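Local coordinates for protein EH1AB1 (PDB 6I8F) that hydrolyses esters and has the alpha/beta-hydrolase fold, probably working through a serine nucleophile, at residues E66-G71 and F81-P86; L94-Y99 and R125-S130. All blocks are in the same frame, centred on the assembly; numbering follows the deposited sequence.

Interaction 1: E66-G71 and F81-P86; sequences EVANGG and FRRYRP
Arg82 and Asn69 face each other across a non-hydrogen-bonded antiparallel pair and supply a side-chain bond where the backbone offers none. Arg82 NE donates to Asn69 OD1 over 2.8 Å, nearly straight at 167°, on a lone pair of the amide oxygen and in the guanidinium plane. The two side chains lie side by side, with amide and guanidinium planes 46° apart. Beyond NE the guanidinium turns to Glu111 and Asp114, with which NH2 and NH1 form salt bridges.

The backbone bonds flank this pair. Ala68 and Arg83 exchange two, the shorter from Arg83 N to Ala68 O at 2.7 Å, and Gly70 and Phe81 exchange two more. Arg85 N reaches Glu66 O at 2.9 Å. A water gives a hydrogen bond to Glu66 OE2 and a weak one to Arg83 O.

Packing differs on the two faces. Beside Arg82, Val67 CG1 lies 3.4 Å from Arg82 CG, while Val67 CG2 meets Tyr84 CD2 at 3.8 Å. On the other face Phe81 sets CG between its backbone N and carbonyl carbon (chi1 59°), and the ring lies against the glycine backbone: Gly70 CA sits over its face in a CH-pi contact, 4.0 Å from the centroid. Together the segments form an antiparallel beta hairpin at the edge of the alpha/beta-hydrolase sheet, with 66-71 on the outermost strand.

Interaction 2: L94-Y99 and R125-S130; sequences LPTLIY and RCQVIS
Leu97 bonds through both N and O, to Gln127 O and Ile129 N, and Tyr99 N donates to Ile129 O, in the parallel pairing of a beta-alpha-beta unit whose helix 114-124 carries the chain from one strand to the other. The short strand axes run 24° apart and approach to 4.5 Å. The bond from Ile129 N to Leu97 O measures 2.8 Å; at the start, Gln127 N to Pro95 O is weak.

On the face shared by Thr96, Ile98, Gln127 and Ile129, the side chains of Thr96 and Gln127 run side by side. Gln127 NE2 donates to Thr96 OG1 over 3.0 Å, with the oxygen in the amide plane, and also to Phe162 O. Its OE1 accepts from Arg83 NH1, so both ends of this buried amide have partners. Thr96 CG2, anti to its backbone N, touches Ile129 CD1 at 3.6 Å as the two side chains cross.

The opposite face carries Leu97, Tyr99, Val128 and Ser130. Tyr99 CB packs on Val128 CG1 at 3.9 Å, and helix 114-124 covers both residues. Tyr99 OH is hydrogen-bonded to Asp174 OD1, within what is probably the nucleophile elbow. Near the strand starts, Cys126 SG lies 3.9 Å from Pro95 CB. Thr96 OG1, the acceptor for Gln127, in turn donates to Leu94 O at 2.7 Å, approaching from above that carbonyl's plane.

Overall arrangement
The pair illustrates how a sheet can be built from local and longer-range closures. From the N terminus, interaction 1 closes first, as 81-86 folds back on 66-71 after a short connection. Interaction 2 opens only afterwards at 94-99 and closes at 125-130 across helix 114-124; the two are therefore in series, neither nested nor crossed. In the sheet, however, strand 127-132 inserts between 78-85 and 94-100, joining the antiparallel edge hairpin to the parallel core. The seam between the contacts includes a probable hydrogen bond from Tyr84 N to Val128 O, with Phe81 CB packing against Ser130 O.

Interaction 1: E66-G71 and F81-P86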
loop_
_atom_site.group_PDB
_atom_site.type_symbol
_atom_site.label_atom_id
_atom_site.label_comp_id
_atom_site.label_asym_id
_atom_site.label_seq_id
_atom_site.Cartn_x
_atom_site.Cartn_y
_atom_site.Cartn_z
ATOM N N GLU A 66 -4.885 15.501 -21.689
ATOM C CA GLU A 66 -5.160 15.072 -23.058
ATOM C C GLU A 66 -5.685 13.634 -23.048
ATOM O O GLU A 66 -5.270 12.821 -22.229
ATOM C CB GLU A 66 -3.865 15.191 -23.857
ATOM C CG GLU A 66 -3.982 14.863 -25.312
ATOM C CD GLU A 66 -2.626 14.584 -25.936
ATOM O OE1 GLU A 66 -2.027 15.544 -26.494
ATOM O OE2 GLU A 66 -2.169 13.422 -25.865
ATOM N N VAL A 67 -6.580 13.336 -23.990
ATOM C CA VAL A 67 -7.040 11.983 -24.232
ATOM C C VAL A 67 -6.874 11.696 -25.728
ATOM O O VAL A 67 -7.327 12.472 -26.550
ATOM C CB VAL A 67 -8.494 11.784 -23.760
ATOM C CG1 VAL A 67 -9.005 10.392 -24.077
ATOM C CG2 VAL A 67 -8.640 12.066 -22.277
ATOM N N ALA A 68 -6.224 10.568 -26.038
ATOM C CA ALA A 68 -5.853 10.165 -27.382
ATOM C C ALA A 68 -6.431 8.774 -27.683
ATOM O O ALA A 68 -6.290 7.852 -26.873
ATOM C CB ALA A 68 -4.355 10.170 -27.523
ATOM N N ASN A 69 -7.060 8.651 -28.860
ATOM C CA ASN A 69 -7.626 7.403 -29.372
ATOM C C ASN A 69 -6.837 6.957 -30.603
ATOM O O ASN A 69 -6.510 7.759 -31.478
ATOM C CB ASN A 69 -9.106 7.523 -29.760
ATOM C CG ASN A 69 -10.012 7.834 -28.585
ATOM O OD1 ASN A 69 -9.757 7.433 -27.458
ATOM N ND2 ASN A 69 -11.091 8.541 -28.839
ATOM N N GLY A 70 -6.553 5.656 -30.646
ATOM C CA GLY A 70 -6.010 4.997 -31.812
ATOM C C GLY A 70 -6.160 3.492 -31.699
ATOM O O GLY A 70 -6.846 2.986 -30.790
ATOM N N GLY A 71 -5.509 2.787 -32.625
ATOM C CA GLY A 71 -5.457 1.328 -32.646
ATOM C C GLY A 71 -4.157 0.854 -33.262
ATOM O O GLY A 71 -3.450 1.636 -33.873
ATOM N N PHE A 81 -6.938 1.575 -28.292
ATOM C CA PHE A 81 -6.465 2.063 -27.007
ATOM C C PHE A 81 -6.936 3.507 -26.816
ATOM O O PHE A 81 -7.281 4.210 -27.784
ATOM C CB PHE A 81 -4.944 1.961 -26.930
ATOM C CG PHE A 81 -4.235 2.747 -28.001
ATOM C CD1 PHE A 81 -4.034 4.113 -27.855
ATOM C CD2 PHE A 81 -3.805 2.132 -29.165
ATOM C CE1 PHE A 81 -3.405 4.844 -28.854
ATOM C CE2 PHE A 81 -3.160 2.862 -30.155
ATOM C CZ PHE A 81 -2.970 4.221 -30.001
ATOM N N ARG A 82 -6.925 3.943 -25.555
ATOM C CA ARG A 82 -7.120 5.336 -25.228
ATOM C C ARG A 82 -6.037 5.749 -24.227
ATOM O O ARG A 82 -5.851 5.095 -23.208
ATOM C CB ARG A 82 -8.543 5.553 -24.720
ATOM C CG ARG A 82 -8.797 6.971 -24.230
ATOM C CD ARG A 82 -10.250 7.188 -23.912
ATOM N NE ARG A 82 -11.102 7.006 -25.074
ATOM C CZ ARG A 82 -12.412 6.797 -25.005
ATOM N NH1 ARG A 82 -13.038 6.898 -23.845
ATOM N NH2 ARG A 82 -13.087 6.457 -26.089
ATOM N N ARG A 83 -5.285 6.792 -24.572
ATOM C CA ARG A 83 -4.208 7.305 -23.739
ATOM C C ARG A 83 -4.721 8.521 -22.973
ATOM O O ARG A 83 -5.411 9.380 -23.543
ATOM C CB ARG A 83 -2.980 7.724 -24.553
ATOM C CG ARG A 83 -2.545 6.699 -25.587
ATOM C CD ARG A 83 -1.109 6.911 -26.012
ATOM N NE ARG A 83 -0.963 8.071 -26.868
ATOM C CZ ARG A 83 0.097 8.870 -26.897
ATOM N NH1 ARG A 83 0.946 8.904 -25.880
ATOM N NH2 ARG A 83 0.294 9.645 -27.946
ATOM N N TYR A 84 -4.380 8.560 -21.683
ATOM C CA TYR A 84 -4.720 9.653 -20.814
ATOM C C TYR A 84 -3.431 10.283 -20.272
ATOM O O TYR A 84 -2.626 9.602 -19.629
ATOM C CB TYR A 84 -5.568 9.156 -19.648
ATOM C CG TYR A 84 -6.805 8.378 -20.008
ATOM C CD1 TYR A 84 -6.760 7.006 -20.238
ATOM C CD2 TYR A 84 -8.041 8.998 -20.045
ATOM C CE1 TYR A 84 -7.910 6.282 -20.517
ATOM C CE2 TYR A 84 -9.197 8.288 -20.326
ATOM C CZ TYR A 84 -9.136 6.924 -20.552
ATOM O OH TYR A 84 -10.287 6.233 -20.816
ATOM N N ARG A 85 -3.241 11.571 -20.561
ATOM C CA ARG A 85 -2.098 12.321 -20.070
ATOM C C ARG A 85 -2.529 13.033 -18.794
ATOM O O ARG A 85 -3.531 13.751 -18.805
ATOM C CB ARG A 85 -1.612 13.288 -21.151
ATOM C CG ARG A 85 -0.389 14.099 -20.754
ATOM C CD ARG A 85 0.301 14.722 -21.952
ATOM N NE ARG A 85 1.571 15.256 -21.527
ATOM C CZ ARG A 85 2.738 14.616 -21.557
ATOM N NH1 ARG A 85 2.907 13.515 -22.274
ATOM N NH2 ARG A 85 3.745 15.121 -20.867
ATOM N N PRO A 86 -1.804 12.855 -17.667
ATOM C CA PRO A 86 -2.183 13.482 -16.400
ATOM C C PRO A 86 -2.118 15.019 -16.459
ATOM O O PRO A 86 -1.223 15.575 -17.091
ATOM C CB PRO A 86 -1.159 12.953 -15.381
ATOM C CG PRO A 86 -0.001 12.423 -16.206
ATOM C CD PRO A 86 -0.554 12.082 -17.570
HETATM O O HOH W 1 -2.796 11.363 -24.314
#

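Interaction 2: L94-Y99 and R125-S130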
loop_
_atom_site.group_PDB
_atom_site.type_symbol
_atom_site.label_atom_id
_atom_site.label_comp_id
_atom_site.label_asym_id
_atom_site.label_seq_id
_atom_site.Cartn_x
_atom_site.Cartn_y
_atom_site.Cartn_z
ATOM N N LEU A 94 6.464 9.471 -20.164
ATOM C CA LEU A 94 5.917 9.328 -18.826
ATOM C C LEU A 94 5.964 7.868 -18.411
ATOM O O LEU A 94 5.755 6.973 -19.232
ATOM C CB LEU A 94 4.471 9.825 -18.796
ATOM C CG LEU A 94 4.291 11.332 -18.912
ATOM C CD1 LEU A 94 2.821 11.675 -19.055
ATOM C CD2 LEU A 94 4.898 12.044 -17.710
ATOM N N PRO A 95 6.146 7.595 -17.102
ATOM C CA PRO A 95 5.819 6.283 -16.564
ATOM C C PRO A 95 4.355 6.047 -16.976
ATOM O O PRO A 95 3.556 6.985 -16.997
ATOM C CB PRO A 95 6.019 6.376 -15.043
ATOM C CG PRO A 95 6.613 7.760 -14.789
ATOM C CD PRO A 95 6.505 8.569 -16.064
ATOM N N THR A 96 4.032 4.809 -17.345
ATOM C CA THR A 96 2.801 4.515 -18.067
ATOM C C THR A 96 2.178 3.235 -17.506
ATOM O O THR A 96 2.863 2.234 -17.342
ATOM C CB THR A 96 3.065 4.381 -19.576
ATOM O OG1 THR A 96 3.504 5.647 -20.076
ATOM C CG2 THR A 96 1.844 3.929 -20.344
ATOM N N LEU A 97 0.872 3.291 -17.242
ATOM C CA LEU A 97 0.102 2.125 -16.831
ATOM C C LEU A 97 -0.753 1.657 -18.008
ATOM O O LEU A 97 -1.647 2.387 -18.449
ATOM C CB LEU A 97 -0.783 2.500 -15.640
ATOM C CG LEU A 97 -1.835 1.464 -15.233
ATOM C CD1 LEU A 97 -1.193 0.145 -14.851
ATOM C CD2 LEU A 97 -2.684 1.984 -14.086
ATOM N N ILE A 98 -0.480 0.439 -18.486
ATOM C CA ILE A 98 -1.354 -0.251 -19.410
ATOM C C ILE A 98 -2.468 -0.924 -18.605
ATOM O O ILE A 98 -2.206 -1.821 -17.804
ATOM C CB ILE A 98 -0.576 -1.253 -20.282
ATOM C CG1 ILE A 98 0.496 -0.527 -21.099
ATOM C CG2 ILE A 98 -1.529 -2.055 -21.163
ATOM C CD1 ILE A 98 1.664 -1.382 -21.489
ATOM N N TYR A 99 -3.703 -0.473 -18.853
ATOM C CA TYR A 99 -4.879 -0.828 -18.064
ATOM C C TYR A 99 -5.851 -1.686 -18.886
ATOM O O TYR A 99 -6.218 -1.342 -20.007
ATOM C CB TYR A 99 -5.607 0.417 -17.548
ATOM C CG TYR A 99 -6.603 0.094 -16.463
ATOM C CD1 TYR A 99 -7.916 -0.244 -16.764
ATOM C CD2 TYR A 99 -6.225 0.089 -15.128
ATOM C CE1 TYR A 99 -8.820 -0.580 -15.769
ATOM C CE2 TYR A 99 -7.118 -0.247 -14.124
ATOM C CZ TYR A 99 -8.419 -0.589 -14.444
ATOM O OH TYR A 99 -9.295 -0.912 -13.446
ATOM N N ARG A 125 0.186 10.730 -11.631
ATOM C CA ARG A 125 1.076 11.512 -12.507
ATOM C C ARG A 125 1.707 10.585 -13.551
ATOM O O ARG A 125 2.774 10.895 -14.107
ATOM C CB ARG A 125 2.170 12.239 -11.717
ATOM C CG ARG A 125 1.661 13.110 -10.574
ATOM C CD ARG A 125 2.810 13.911 -9.972
ATOM N NE ARG A 125 2.442 14.651 -8.772
ATOM C CZ ARG A 125 3.289 15.265 -7.944
ATOM N NH1 ARG A 125 4.574 14.943 -7.904
ATOM N NH2 ARG A 125 2.828 16.211 -7.147
ATOM N N CYS A 126 1.043 9.454 -13.815
ATOM C CA CYS A 126 1.451 8.502 -14.834
ATOM C C CYS A 126 0.462 8.562 -16.000
ATOM O O CYS A 126 -0.723 8.748 -15.783
ATOM C CB CYS A 126 1.478 7.078 -14.291
ATOM S SG CYS A 126 2.734 6.801 -13.016
ATOM N N GLN A 127 0.972 8.419 -17.229
ATOM C CA GLN A 127 0.121 8.137 -18.381
ATOM C C GLN A 127 -0.651 6.838 -18.106
ATOM O O GLN A 127 -0.075 5.912 -17.558
ATOM C CB GLN A 127 0.970 7.988 -19.644
ATOM C CG GLN A 127 0.141 7.608 -20.863
ATOM C CD GLN A 127 0.890 7.714 -22.170
ATOM O OE1 GLN A 127 0.352 8.224 -23.149
ATOM N NE2 GLN A 127 2.107 7.195 -22.212
ATOM N N VAL A 128 -1.938 6.790 -18.469
ATOM C CA VAL A 128 -2.705 5.528 -18.520
ATOM C C VAL A 128 -3.094 5.246 -19.981
ATOM O O VAL A 128 -3.485 6.150 -20.747
ATOM C CB VAL A 128 -3.937 5.551 -17.594
ATOM C CG1 VAL A 128 -4.736 4.254 -17.662
ATOM C CG2 VAL A 128 -3.540 5.845 -16.152
ATOM N N ILE A 129 -2.948 3.979 -20.377
ATOM C CA ILE A 129 -3.381 3.511 -21.687
ATOM C C ILE A 129 -4.332 2.342 -21.472
ATOM O O ILE A 129 -3.880 1.259 -21.122
ATOM C CB ILE A 129 -2.199 3.115 -22.584
ATOM C CG1 ILE A 129 -1.200 4.263 -22.730
ATOM C CG2 ILE A 129 -2.712 2.644 -23.939
ATOM C CD1 ILE A 129 0.058 3.894 -23.494
ATOM N N SER A 130 -5.628 2.602 -21.696
ATOM C CA SER A 130 -6.700 1.624 -21.533
ATOM C C SER A 130 -6.876 0.817 -22.833
ATOM O O SER A 130 -6.874 1.380 -23.930
ATOM C CB SER A 130 -7.971 2.326 -21.139
ATOM O OG SER A 130 -8.999 1.388 -20.899
HETATM O O HOH W 2 -9.476 -1.235 -20.754
#